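Local coordinates for protein pngf-ii (Elizabethkingia meningoseptica, PDB 4R4X) that probably cleaves N-linked glycans from the asparagine side chains of glycoproteins, as a peptide:N-glycosidase related to PNGase F, at residues T187-F191 against I217-I223; Q228-F233 against S365-Q371; N376-V382 against G532-E538. The contacts are given in a common frame with arbitrary orientation. Residue numbers count along the deposited sequence, not the author numbering.

Contact 1 (T187-F191 against I217-I223)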
loop_
_atom_site.group_PDB
_atom_site.type_symbol
_atom_site.label_atom_id
_atom_site.label_comp_id
_atom_site.label_asym_id
_atom_site.label_seq_id
_atom_site.Cartn_x
_atom_site.Cartn_y
_atom_site.Cartn_z
ATOM N N THR A 187 1.784 -0.494 9.334
ATOM C CA THR A 187 1.084 -1.608 8.690
ATOM C C THR A 187 -0.009 -2.056 9.626
ATOM O O THR A 187 0.239 -2.243 10.825
ATOM C CB THR A 187 2.039 -2.778 8.382
ATOM O OG1 THR A 187 3.010 -2.323 7.452
ATOM C CG2 THR A 187 1.306 -3.957 7.758
ATOM N N ILE A 188 -1.213 -2.171 9.083
ATOM C CA ILE A 188 -2.342 -2.754 9.771
ATOM C C ILE A 188 -2.645 -4.138 9.190
ATOM O O ILE A 188 -3.283 -4.240 8.132
ATOM C CB ILE A 188 -3.588 -1.877 9.632
ATOM C CG1 ILE A 188 -3.298 -0.426 10.057
ATOM C CG2 ILE A 188 -4.747 -2.475 10.424
ATOM C CD1 ILE A 188 -3.071 -0.253 11.542
ATOM N N PRO A 189 -2.235 -5.212 9.901
ATOM C CA PRO A 189 -2.510 -6.560 9.411
ATOM C C PRO A 189 -3.988 -6.874 9.500
ATOM O O PRO A 189 -4.644 -6.490 10.483
ATOM C CB PRO A 189 -1.700 -7.473 10.353
ATOM C CG PRO A 189 -1.021 -6.589 11.342
ATOM C CD PRO A 189 -1.605 -5.215 11.235
ATOM N N VAL A 190 -4.518 -7.538 8.478
ATOM C CA VAL A 190 -5.903 -7.972 8.496
ATOM C C VAL A 190 -5.988 -9.487 8.354
ATOM O O VAL A 190 -6.432 -10.149 9.287
ATOM C CB VAL A 190 -6.738 -7.277 7.397
ATOM C CG1 VAL A 190 -8.202 -7.646 7.535
ATOM C CG2 VAL A 190 -6.572 -5.777 7.483
ATOM N N PHE A 191 -5.581 -10.026 7.198
ATOM C CA PHE A 191 -5.632 -11.484 6.945
ATOM C C PHE A 191 -4.287 -11.997 6.485
ATOM O O PHE A 191 -3.550 -11.308 5.754
ATOM C CB PHE A 191 -6.700 -11.889 5.908
ATOM C CG PHE A 191 -8.104 -11.478 6.259
ATOM C CD1 PHE A 191 -8.710 -11.896 7.430
ATOM C CD2 PHE A 191 -8.844 -10.694 5.385
ATOM C CE1 PHE A 191 -9.999 -11.518 7.737
ATOM C CE2 PHE A 191 -10.117 -10.284 5.700
ATOM C CZ PHE A 191 -10.710 -10.709 6.879
ATOM N N ILE A 217 -15.065 -13.302 4.342
ATOM C CA ILE A 217 -14.373 -13.288 5.623
ATOM C C ILE A 217 -14.311 -11.852 6.168
ATOM O O ILE A 217 -14.042 -10.894 5.417
ATOM C CB ILE A 217 -12.960 -13.921 5.551
ATOM C CG1 ILE A 217 -12.064 -13.206 4.536
ATOM C CG2 ILE A 217 -13.066 -15.402 5.181
ATOM C CD1 ILE A 217 -10.691 -13.827 4.385
ATOM N N LEU A 218 -14.503 -11.706 7.476
ATOM C CA LEU A 218 -14.687 -10.381 8.084
ATOM C C LEU A 218 -14.026 -10.318 9.457
ATOM O O LEU A 218 -14.079 -11.284 10.198
ATOM C CB LEU A 218 -16.184 -10.127 8.257
ATOM C CG LEU A 218 -16.582 -8.690 8.588
ATOM C CD1 LEU A 218 -16.489 -7.853 7.337
ATOM C CD2 LEU A 218 -18.006 -8.580 9.123
ATOM N N LYS A 219 -13.420 -9.189 9.800
ATOM C CA LYS A 219 -12.960 -8.987 11.169
ATOM C C LYS A 219 -13.058 -7.528 11.568
ATOM O O LYS A 219 -13.298 -6.648 10.727
ATOM C CB LYS A 219 -11.539 -9.508 11.374
ATOM C CG LYS A 219 -10.462 -8.800 10.601
ATOM C CD LYS A 219 -9.055 -8.997 11.196
ATOM C CE LYS A 219 -8.701 -10.438 11.458
ATOM N NZ LYS A 219 -7.304 -10.591 11.948
ATOM N N LYS A 220 -12.891 -7.287 12.862
ATOM C CA LYS A 220 -12.811 -5.932 13.384
ATOM C C LYS A 220 -11.340 -5.567 13.502
ATOM O O LYS A 220 -10.524 -6.377 13.994
ATOM C CB LYS A 220 -13.473 -5.823 14.758
ATOM C CG LYS A 220 -14.978 -5.964 14.765
ATOM C CD LYS A 220 -15.608 -5.555 16.101
ATOM C CE LYS A 220 -15.020 -6.351 17.261
ATOM N NZ LYS A 220 -15.943 -6.467 18.435
ATOM N N VAL A 221 -10.976 -4.385 13.020
ATOM C CA VAL A 221 -9.613 -3.898 13.155
ATOM C C VAL A 221 -9.608 -2.444 13.638
ATOM O O VAL A 221 -10.432 -1.634 13.208
ATOM C CB VAL A 221 -8.782 -4.029 11.848
ATOM C CG1 VAL A 221 -8.786 -5.456 11.355
ATOM C CG2 VAL A 221 -9.304 -3.130 10.752
ATOM N N LYS A 222 -8.682 -2.124 14.538
ATOM C CA LYS A 222 -8.592 -0.780 15.062
ATOM C C LYS A 222 -7.646 0.072 14.201
ATOM O O LYS A 222 -6.513 -0.282 13.986
ATOM C CB LYS A 222 -8.155 -0.790 16.534
ATOM C CG LYS A 222 -8.043 0.616 17.130
ATOM C CD LYS A 222 -9.281 1.478 16.851
ATOM C CE LYS A 222 -9.293 2.779 17.651
ATOM N NZ LYS A 222 -8.272 3.742 17.152
ATOM N N ILE A 223 -8.156 1.179 13.682
ATOM C CA ILE A 223 -7.388 2.100 12.860
ATOM C C ILE A 223 -7.038 3.314 13.693
ATOM O O ILE A 223 -7.934 3.939 14.269
ATOM C CB ILE A 223 -8.217 2.591 11.656
ATOM C CG1 ILE A 223 -8.804 1.396 10.893
ATOM C CG2 ILE A 223 -7.382 3.499 10.745
ATOM C CD1 ILE A 223 -7.749 0.466 10.324
#
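Side chains of strand 217-222 rise at every second residue, and the side chains of strand 187-191 settle against and between them. Ile217, Lys219 and Val221 point their CA-to-CB bonds toward the other strand, while Leu218 and Lys222 turn away. Between the stem of Lys219 and Val221 lies a dip, and Val190 drops into it: its CG1 is 4.0 Å from Lys219 CG and 4.4 Å from Val221 CG1. A compact beta-branched residue suits so shallow a hollow. Farther along, Ile188 CG2 meets Ile223 CD1 at 4.2 Å, two flexible ends bridging the gap between the backbones. The strands belong to different sheets, which pack face to face as the layers of a beta-sandwich, consistent with the jelly roll of the PNGase F family; the axes are 8.3 Å apart and run at 156°, nearly antiparallel. Strand 187-191 is bonded sideways to strand 358-367, and a classic beta bulge sets both Val190 and Phe191 opposite Leu362. The extra residue breaks the usual alternation, so these neighbours can both send side chains against strand 217-222. Phe191 is the largest bump. Its ring covers Ile217, whose CD1 stands 3.7 Å from the ring centroid and only 8° off the normal, a CH-pi contact; Ile208 also lines this place. Phe191 CE1 reaches Lys219 CG at 4.0 Å. A long lysine serves well here, because its methylenes pack like an apolar residue while the bent chain carries Lys219 NZ to Val190 O, a hydrogen bond of 2.8 Å.

Contact 2 (Q228-F233 against S365-Q371)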
loop_
_atom_site.group_PDB
_atom_site.type_symbol
_atom_site.label_atom_id
_atom_site.label_comp_id
_atom_site.label_asym_id
_atom_site.label_seq_id
_atom_site.Cartn_x
_atom_site.Cartn_y
_atom_site.Cartn_z
ATOM N N GLN A 228 -4.974 14.506 8.209
ATOM C CA GLN A 228 -4.986 15.004 6.847
ATOM C C GLN A 228 -3.550 15.152 6.356
ATOM O O GLN A 228 -2.714 15.750 7.017
ATOM C CB GLN A 228 -5.745 16.352 6.756
ATOM C CG GLN A 228 -5.530 17.163 5.465
ATOM C CD GLN A 228 -6.053 16.499 4.188
ATOM O OE1 GLN A 228 -7.053 15.791 4.208
ATOM N NE2 GLN A 228 -5.343 16.723 3.060
ATOM N N GLY A 229 -3.272 14.593 5.191
ATOM C CA GLY A 229 -1.945 14.653 4.587
ATOM C C GLY A 229 -1.336 13.258 4.446
ATOM O O GLY A 229 -0.561 12.996 3.512
ATOM N N ASN A 230 -1.678 12.369 5.364
ATOM C CA ASN A 230 -1.145 11.003 5.304
ATOM C C ASN A 230 -1.796 10.237 4.145
ATOM O O ASN A 230 -2.951 10.501 3.771
ATOM C CB ASN A 230 -1.471 10.255 6.585
ATOM C CG ASN A 230 -0.631 10.655 7.788
ATOM O OD1 ASN A 230 -0.840 10.084 8.847
ATOM N ND2 ASN A 230 0.282 11.601 7.660
ATOM N N THR A 231 -1.084 9.274 3.579
ATOM C CA THR A 231 -1.677 8.457 2.541
ATOM C C THR A 231 -1.961 7.060 3.074
ATOM O O THR A 231 -1.355 6.610 4.083
ATOM C CB THR A 231 -0.807 8.400 1.278
ATOM O OG1 THR A 231 0.511 7.938 1.601
ATOM C CG2 THR A 231 -0.719 9.755 0.636
ATOM N N ILE A 232 -2.903 6.399 2.413
ATOM C CA ILE A 232 -3.401 5.095 2.847
ATOM C C ILE A 232 -3.558 4.173 1.645
ATOM O O ILE A 232 -4.145 4.559 0.619
ATOM C CB ILE A 232 -4.778 5.182 3.521
ATOM C CG1 ILE A 232 -4.876 6.324 4.530
ATOM C CG2 ILE A 232 -5.081 3.867 4.213
ATOM C CD1 ILE A 232 -6.302 6.667 4.909
ATOM N N PHE A 233 -3.041 2.960 1.783
ATOM C CA PHE A 233 -3.101 1.967 0.737
ATOM C C PHE A 233 -3.604 0.646 1.335
ATOM O O PHE A 233 -3.423 0.372 2.533
ATOM C CB PHE A 233 -1.708 1.704 0.134
ATOM C CG PHE A 233 -1.174 2.813 -0.721
ATOM C CD1 PHE A 233 -0.697 3.964 -0.161
ATOM C CD2 PHE A 233 -1.098 2.660 -2.114
ATOM C CE1 PHE A 233 -0.191 4.980 -0.960
ATOM C CE2 PHE A 233 -0.594 3.678 -2.923
ATOM C CZ PHE A 233 -0.152 4.845 -2.336
ATOM N N SER A 365 -1.787 -0.007 4.846
ATOM C CA SER A 365 -0.620 0.758 5.253
ATOM C C SER A 365 -0.937 2.254 5.247
ATOM O O SER A 365 -1.658 2.767 4.355
ATOM C CB SER A 365 0.584 0.474 4.356
ATOM O OG SER A 365 0.349 0.853 3.021
ATOM N N ILE A 366 -0.401 2.927 6.257
ATOM C CA ILE A 366 -0.579 4.356 6.472
ATOM C C ILE A 366 0.790 5.021 6.478
ATOM O O ILE A 366 1.690 4.633 7.244
ATOM C CB ILE A 366 -1.301 4.650 7.796
ATOM C CG1 ILE A 366 -2.597 3.852 7.892
ATOM C CG2 ILE A 366 -1.570 6.161 7.937
ATOM C CD1 ILE A 366 -3.002 3.530 9.307
ATOM N N HIS A 367 0.945 6.011 5.601
ATOM C CA HIS A 367 2.227 6.621 5.328
ATOM C C HIS A 367 2.217 8.098 5.751
ATOM O O HIS A 367 1.241 8.806 5.460
ATOM C CB HIS A 367 2.582 6.449 3.853
ATOM C CG HIS A 367 2.556 5.020 3.421
ATOM N ND1 HIS A 367 3.672 4.205 3.457
ATOM C CD2 HIS A 367 1.526 4.232 3.043
ATOM C CE1 HIS A 367 3.339 2.988 3.071
ATOM N NE2 HIS A 367 2.037 2.972 2.837
ATOM N N PRO A 368 3.286 8.547 6.448
ATOM C CA PRO A 368 3.395 9.854 7.122
ATOM C C PRO A 368 3.655 11.018 6.150
ATOM O O PRO A 368 4.568 11.818 6.340
ATOM C CB PRO A 368 4.606 9.655 8.062
ATOM C CG PRO A 368 5.466 8.683 7.325
ATOM C CD PRO A 368 4.489 7.714 6.715
ATOM N N ASP A 369 2.831 11.118 5.126
ATOM C CA ASP A 369 2.960 12.135 4.124
ATOM C C ASP A 369 2.265 13.429 4.585
ATOM O O ASP A 369 1.590 13.449 5.605
ATOM C CB ASP A 369 2.297 11.627 2.834
ATOM C CG ASP A 369 3.103 10.563 2.157
ATOM O OD1 ASP A 369 4.354 10.654 2.215
ATOM O OD2 ASP A 369 2.502 9.644 1.540
ATOM N N GLN A 370 2.415 14.477 3.792
ATOM C CA GLN A 370 1.700 15.743 4.004
ATOM C C GLN A 370 1.148 16.186 2.637
ATOM O O GLN A 370 1.339 17.318 2.213
ATOM C CB GLN A 370 2.635 16.803 4.623
ATOM C CG GLN A 370 3.349 16.357 5.915
ATOM C CD GLN A 370 4.581 17.192 6.292
ATOM O OE1 GLN A 370 5.347 17.648 5.437
ATOM N NE2 GLN A 370 4.789 17.367 7.592
ATOM N N GLN A 371 0.465 15.276 1.950
ATOM C CA GLN A 371 -0.045 15.546 0.603
ATOM C C GLN A 371 -1.199 16.553 0.627
ATOM O O GLN A 371 -2.020 16.546 1.548
ATOM C CB GLN A 371 -0.477 14.249 -0.106
ATOM C CG GLN A 371 -1.657 13.534 0.506
ATOM C CD GLN A 371 -3.019 14.118 0.110
ATOM O OE1 GLN A 371 -3.186 14.717 -0.950
ATOM N NE2 GLN A 371 -3.997 13.907 0.956
HETATM O O HOH W 1 -4.553 12.660 3.564
#
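An antiparallel beta ladder inside the four-stranded sheet of the N-terminal PNGase F-like region frays here into two loops that stay tied together. In the ladder, Phe233 and Ser365 form a hydrogen-bonded pair (Phe233 N to Ser365 O and Ser365 N to Phe233 O, both 2.9 Å), as do Thr231 and His367 (Thr231 N to His367 O 3.0 Å, His367 N to Thr231 O 2.8 Å). Between them Ile232 and Ile366, a non-hydrogen-bonded pair, face the buried side. The other face is polar and aromatic: Ser365 OG and His367 NE2 are hydrogen-bonded at 2.7 Å, Phe233 CD1 lies 3.9 Å from His367 CD2, and Arg329 and Phe185 add a hydrogen bond to Ser365 and a ring stacked on His367. Beyond the ladder, Pro368 centres an inverse gamma turn closed by Asp369 N to His367 O at 2.8 Å. Past it, Thr231 OG1 donates a short hydrogen bond to Asp369 OD2 (2.6 Å), hydroxyl to carboxylate, and Asn230 ND2 donates to Asp369 O (3.1 Å). Gly229 O accepts from Gln371 N (2.9 Å); glycine suits this spot, since a CB would jam against the preceding carbonyl and crowd Gln370 CA. One water joins Gly229 N (2.8 Å), Asn230 O (2.7 Å) and Gln371 NE2 (2.9 Å), while Gln371 OE1 accepts from Val374 N and Ile373 N. Side-chain bonds from Asn230 and Thr231, a backbone bond at Gly229 and a water held by Gln371 thus replace the regular ladder, keeping the loops joined by directional bonds.

Contact 3 (N376-V382 against G532-E538)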
loop_
_atom_site.group_PDB
_atom_site.type_symbol
_atom_site.label_atom_id
_atom_site.label_comp_id
_atom_site.label_asym_id
_atom_site.label_seq_id
_atom_site.Cartn_x
_atom_site.Cartn_y
_atom_site.Cartn_z
ATOM N N ASN A 376 -10.668 16.018 0.589
ATOM C CA ASN A 376 -12.025 15.807 1.112
ATOM C C ASN A 376 -11.980 15.457 2.589
ATOM O O ASN A 376 -11.090 14.737 3.013
ATOM C CB ASN A 376 -12.793 14.766 0.319
ATOM C CG ASN A 376 -12.199 13.366 0.425
ATOM O OD1 ASN A 376 -12.816 12.438 1.005
ATOM N ND2 ASN A 376 -11.033 13.196 -0.135
ATOM N N ASN A 377 -12.909 16.002 3.378
ATOM C CA ASN A 377 -13.046 15.623 4.789
ATOM C C ASN A 377 -14.392 14.986 5.066
ATOM O O ASN A 377 -14.773 14.808 6.229
ATOM C CB ASN A 377 -12.816 16.817 5.728
ATOM C CG ASN A 377 -13.697 18.005 5.388
ATOM O OD1 ASN A 377 -14.691 17.872 4.692
ATOM N ND2 ASN A 377 -13.330 19.174 5.886
ATOM N N PHE A 378 -15.092 14.630 3.990
ATOM C CA PHE A 378 -16.438 14.099 4.011
ATOM C C PHE A 378 -16.518 12.902 3.077
ATOM O O PHE A 378 -16.001 12.955 1.957
ATOM C CB PHE A 378 -17.421 15.178 3.555
ATOM C CG PHE A 378 -18.861 14.728 3.489
ATOM C CD1 PHE A 378 -19.375 14.172 2.333
ATOM C CD2 PHE A 378 -19.713 14.902 4.583
ATOM C CE1 PHE A 378 -20.707 13.778 2.261
ATOM C CE2 PHE A 378 -21.033 14.493 4.519
ATOM C CZ PHE A 378 -21.536 13.948 3.348
ATOM N N VAL A 379 -17.140 11.831 3.566
ATOM C CA VAL A 379 -17.392 10.587 2.829
ATOM C C VAL A 379 -18.792 10.088 3.174
ATOM O O VAL A 379 -19.117 9.953 4.346
ATOM C CB VAL A 379 -16.375 9.491 3.230
ATOM C CG1 VAL A 379 -16.704 8.171 2.570
ATOM C CG2 VAL A 379 -14.961 9.917 2.865
ATOM N N LEU A 380 -19.627 9.859 2.155
ATOM C CA LEU A 380 -20.973 9.299 2.318
ATOM C C LEU A 380 -21.224 8.231 1.262
ATOM O O LEU A 380 -21.295 8.552 0.068
ATOM C CB LEU A 380 -22.038 10.375 2.135
ATOM C CG LEU A 380 -23.484 9.922 2.380
ATOM C CD1 LEU A 380 -23.681 9.522 3.820
ATOM C CD2 LEU A 380 -24.477 11.011 2.010
ATOM N N PRO A 381 -21.367 6.959 1.686
ATOM C CA PRO A 381 -21.709 5.883 0.754
ATOM C C PRO A 381 -23.168 6.011 0.323
ATOM O O PRO A 381 -24.040 6.026 1.182
ATOM C CB PRO A 381 -21.526 4.613 1.583
ATOM C CG PRO A 381 -21.701 5.041 3.005
ATOM C CD PRO A 381 -21.207 6.477 3.072
ATOM N N VAL A 382 -23.425 6.125 -0.977
ATOM C CA VAL A 382 -24.775 6.400 -1.474
ATOM C C VAL A 382 -25.422 5.188 -2.128
ATOM O O VAL A 382 -26.610 4.971 -1.968
ATOM C CB VAL A 382 -24.821 7.640 -2.391
ATOM C CG1 VAL A 382 -24.576 8.902 -1.576
ATOM C CG2 VAL A 382 -23.805 7.565 -3.500
ATOM N N GLY A 532 -20.970 3.805 -5.478
ATOM C CA GLY A 532 -20.817 5.240 -5.467
ATOM C C GLY A 532 -20.672 5.766 -4.069
ATOM O O GLY A 532 -21.507 5.496 -3.205
ATOM N N VAL A 533 -19.573 6.467 -3.835
ATOM C CA VAL A 533 -19.328 7.127 -2.588
ATOM C C VAL A 533 -19.192 8.616 -2.884
ATOM O O VAL A 533 -18.427 9.017 -3.757
ATOM C CB VAL A 533 -18.046 6.587 -1.931
ATOM C CG1 VAL A 533 -17.722 7.348 -0.672
ATOM C CG2 VAL A 533 -18.226 5.112 -1.609
ATOM N N LEU A 534 -19.942 9.428 -2.157
ATOM C CA LEU A 534 -19.855 10.877 -2.280
ATOM C C LEU A 534 -18.714 11.436 -1.440
ATOM O O LEU A 534 -18.608 11.127 -0.274
ATOM C CB LEU A 534 -21.180 11.514 -1.870
ATOM C CG LEU A 534 -21.232 13.037 -1.940
ATOM C CD1 LEU A 534 -21.083 13.511 -3.367
ATOM C CD2 LEU A 534 -22.551 13.551 -1.361
ATOM N N LEU A 535 -17.854 12.238 -2.066
ATOM C CA LEU A 535 -16.715 12.852 -1.419
ATOM C C LEU A 535 -16.891 14.356 -1.528
ATOM O O LEU A 535 -17.529 14.847 -2.449
ATOM C CB LEU A 535 -15.419 12.480 -2.111
ATOM C CG LEU A 535 -15.223 10.989 -2.421
ATOM C CD1 LEU A 535 -14.032 10.830 -3.344
ATOM C CD2 LEU A 535 -15.020 10.174 -1.166
ATOM N N GLY A 536 -16.360 15.074 -0.563
ATOM C CA GLY A 536 -16.362 16.531 -0.642
ATOM C C GLY A 536 -15.651 17.175 0.524
ATOM O O GLY A 536 -15.230 16.508 1.482
ATOM N N GLN A 537 -15.528 18.493 0.454
ATOM C CA GLN A 537 -14.848 19.235 1.503
ATOM C C GLN A 537 -15.825 20.181 2.156
ATOM O O GLN A 537 -16.359 21.091 1.498
ATOM C CB GLN A 537 -13.660 19.995 0.931
ATOM C CG GLN A 537 -12.895 20.732 2.008
ATOM C CD GLN A 537 -11.811 21.624 1.448
ATOM O OE1 GLN A 537 -11.628 21.734 0.243
ATOM N NE2 GLN A 537 -11.099 22.281 2.334
ATOM N N GLU A 538 -16.099 19.933 3.429
ATOM C CA GLU A 538 -16.909 20.830 4.252
ATOM C C GLU A 538 -15.978 21.892 4.801
ATOM O O GLU A 538 -14.965 21.547 5.401
ATOM C CB GLU A 538 -17.548 20.058 5.407
ATOM C CG GLU A 538 -18.718 19.193 4.984
ATOM C CD GLU A 538 -19.297 18.355 6.104
ATOM O OE1 GLU A 538 -18.614 18.179 7.133
ATOM O OE2 GLU A 538 -20.433 17.843 5.952
#
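At the apolar centre Val379 CG1 meets Val533 CG1 at 3.5 Å and Val379 CG2 meets Leu535 CD2 at 4.0 Å, beta-branched and leucine side chains filling one face of the sheet. On the other face Leu534 is the hub: its CD2 lies 4.1 Å from Phe378 CE1 and its CB 4.3 Å from Leu380 CB, under Phe410 and Leu412 of the second sheet of this probable jelly roll. Val382 CG1, at the end of the pair, is 4.3 Å from Leu534 CB. Strand 378-384 is the outermost strand of its sheet, held antiparallel to strand 527-537 by Leu380 N to Leu534 O (2.9 Å), Leu534 N to Leu380 O (2.7 Å) and Val382 N to Gly532 O (3.0 Å). Pro381, lacking an NH, fits a non-hydrogen-bonded site. Outward, Asn377 and Phe378 form a classic bulge, both donating weakly to Gly536 O. At the polar end the Asn377 amide acts like a peptide group: Asn377 OD1 accepts from Glu538 N (2.8 Å) and ND2 donates to Glu538 O (2.9 Å).

Along the chain the three contacts come in series. Contacts 1 and 2, with centres 18 Å apart, meet through strands 186-196 and 358-367, neighbours in the four-stranded sheet; Ile188 CG1 touches Ile366 CD1 at 4.0 Å. Contact 1 packs that sheet on a larger one, contact 2 pairs strands within it. The chain runs on from strand 358-367 to strand 378-384; the centres of contacts 2 and 3 are 18 Å apart and their nearest atoms about 4 Å, without touching. Contacts 1 and 3, centres 23 Å apart and nearest atoms about 13 Å, both reach the larger sheet, whose strands come from both PNGase F-like regions, consistent with two jelly rolls side by side.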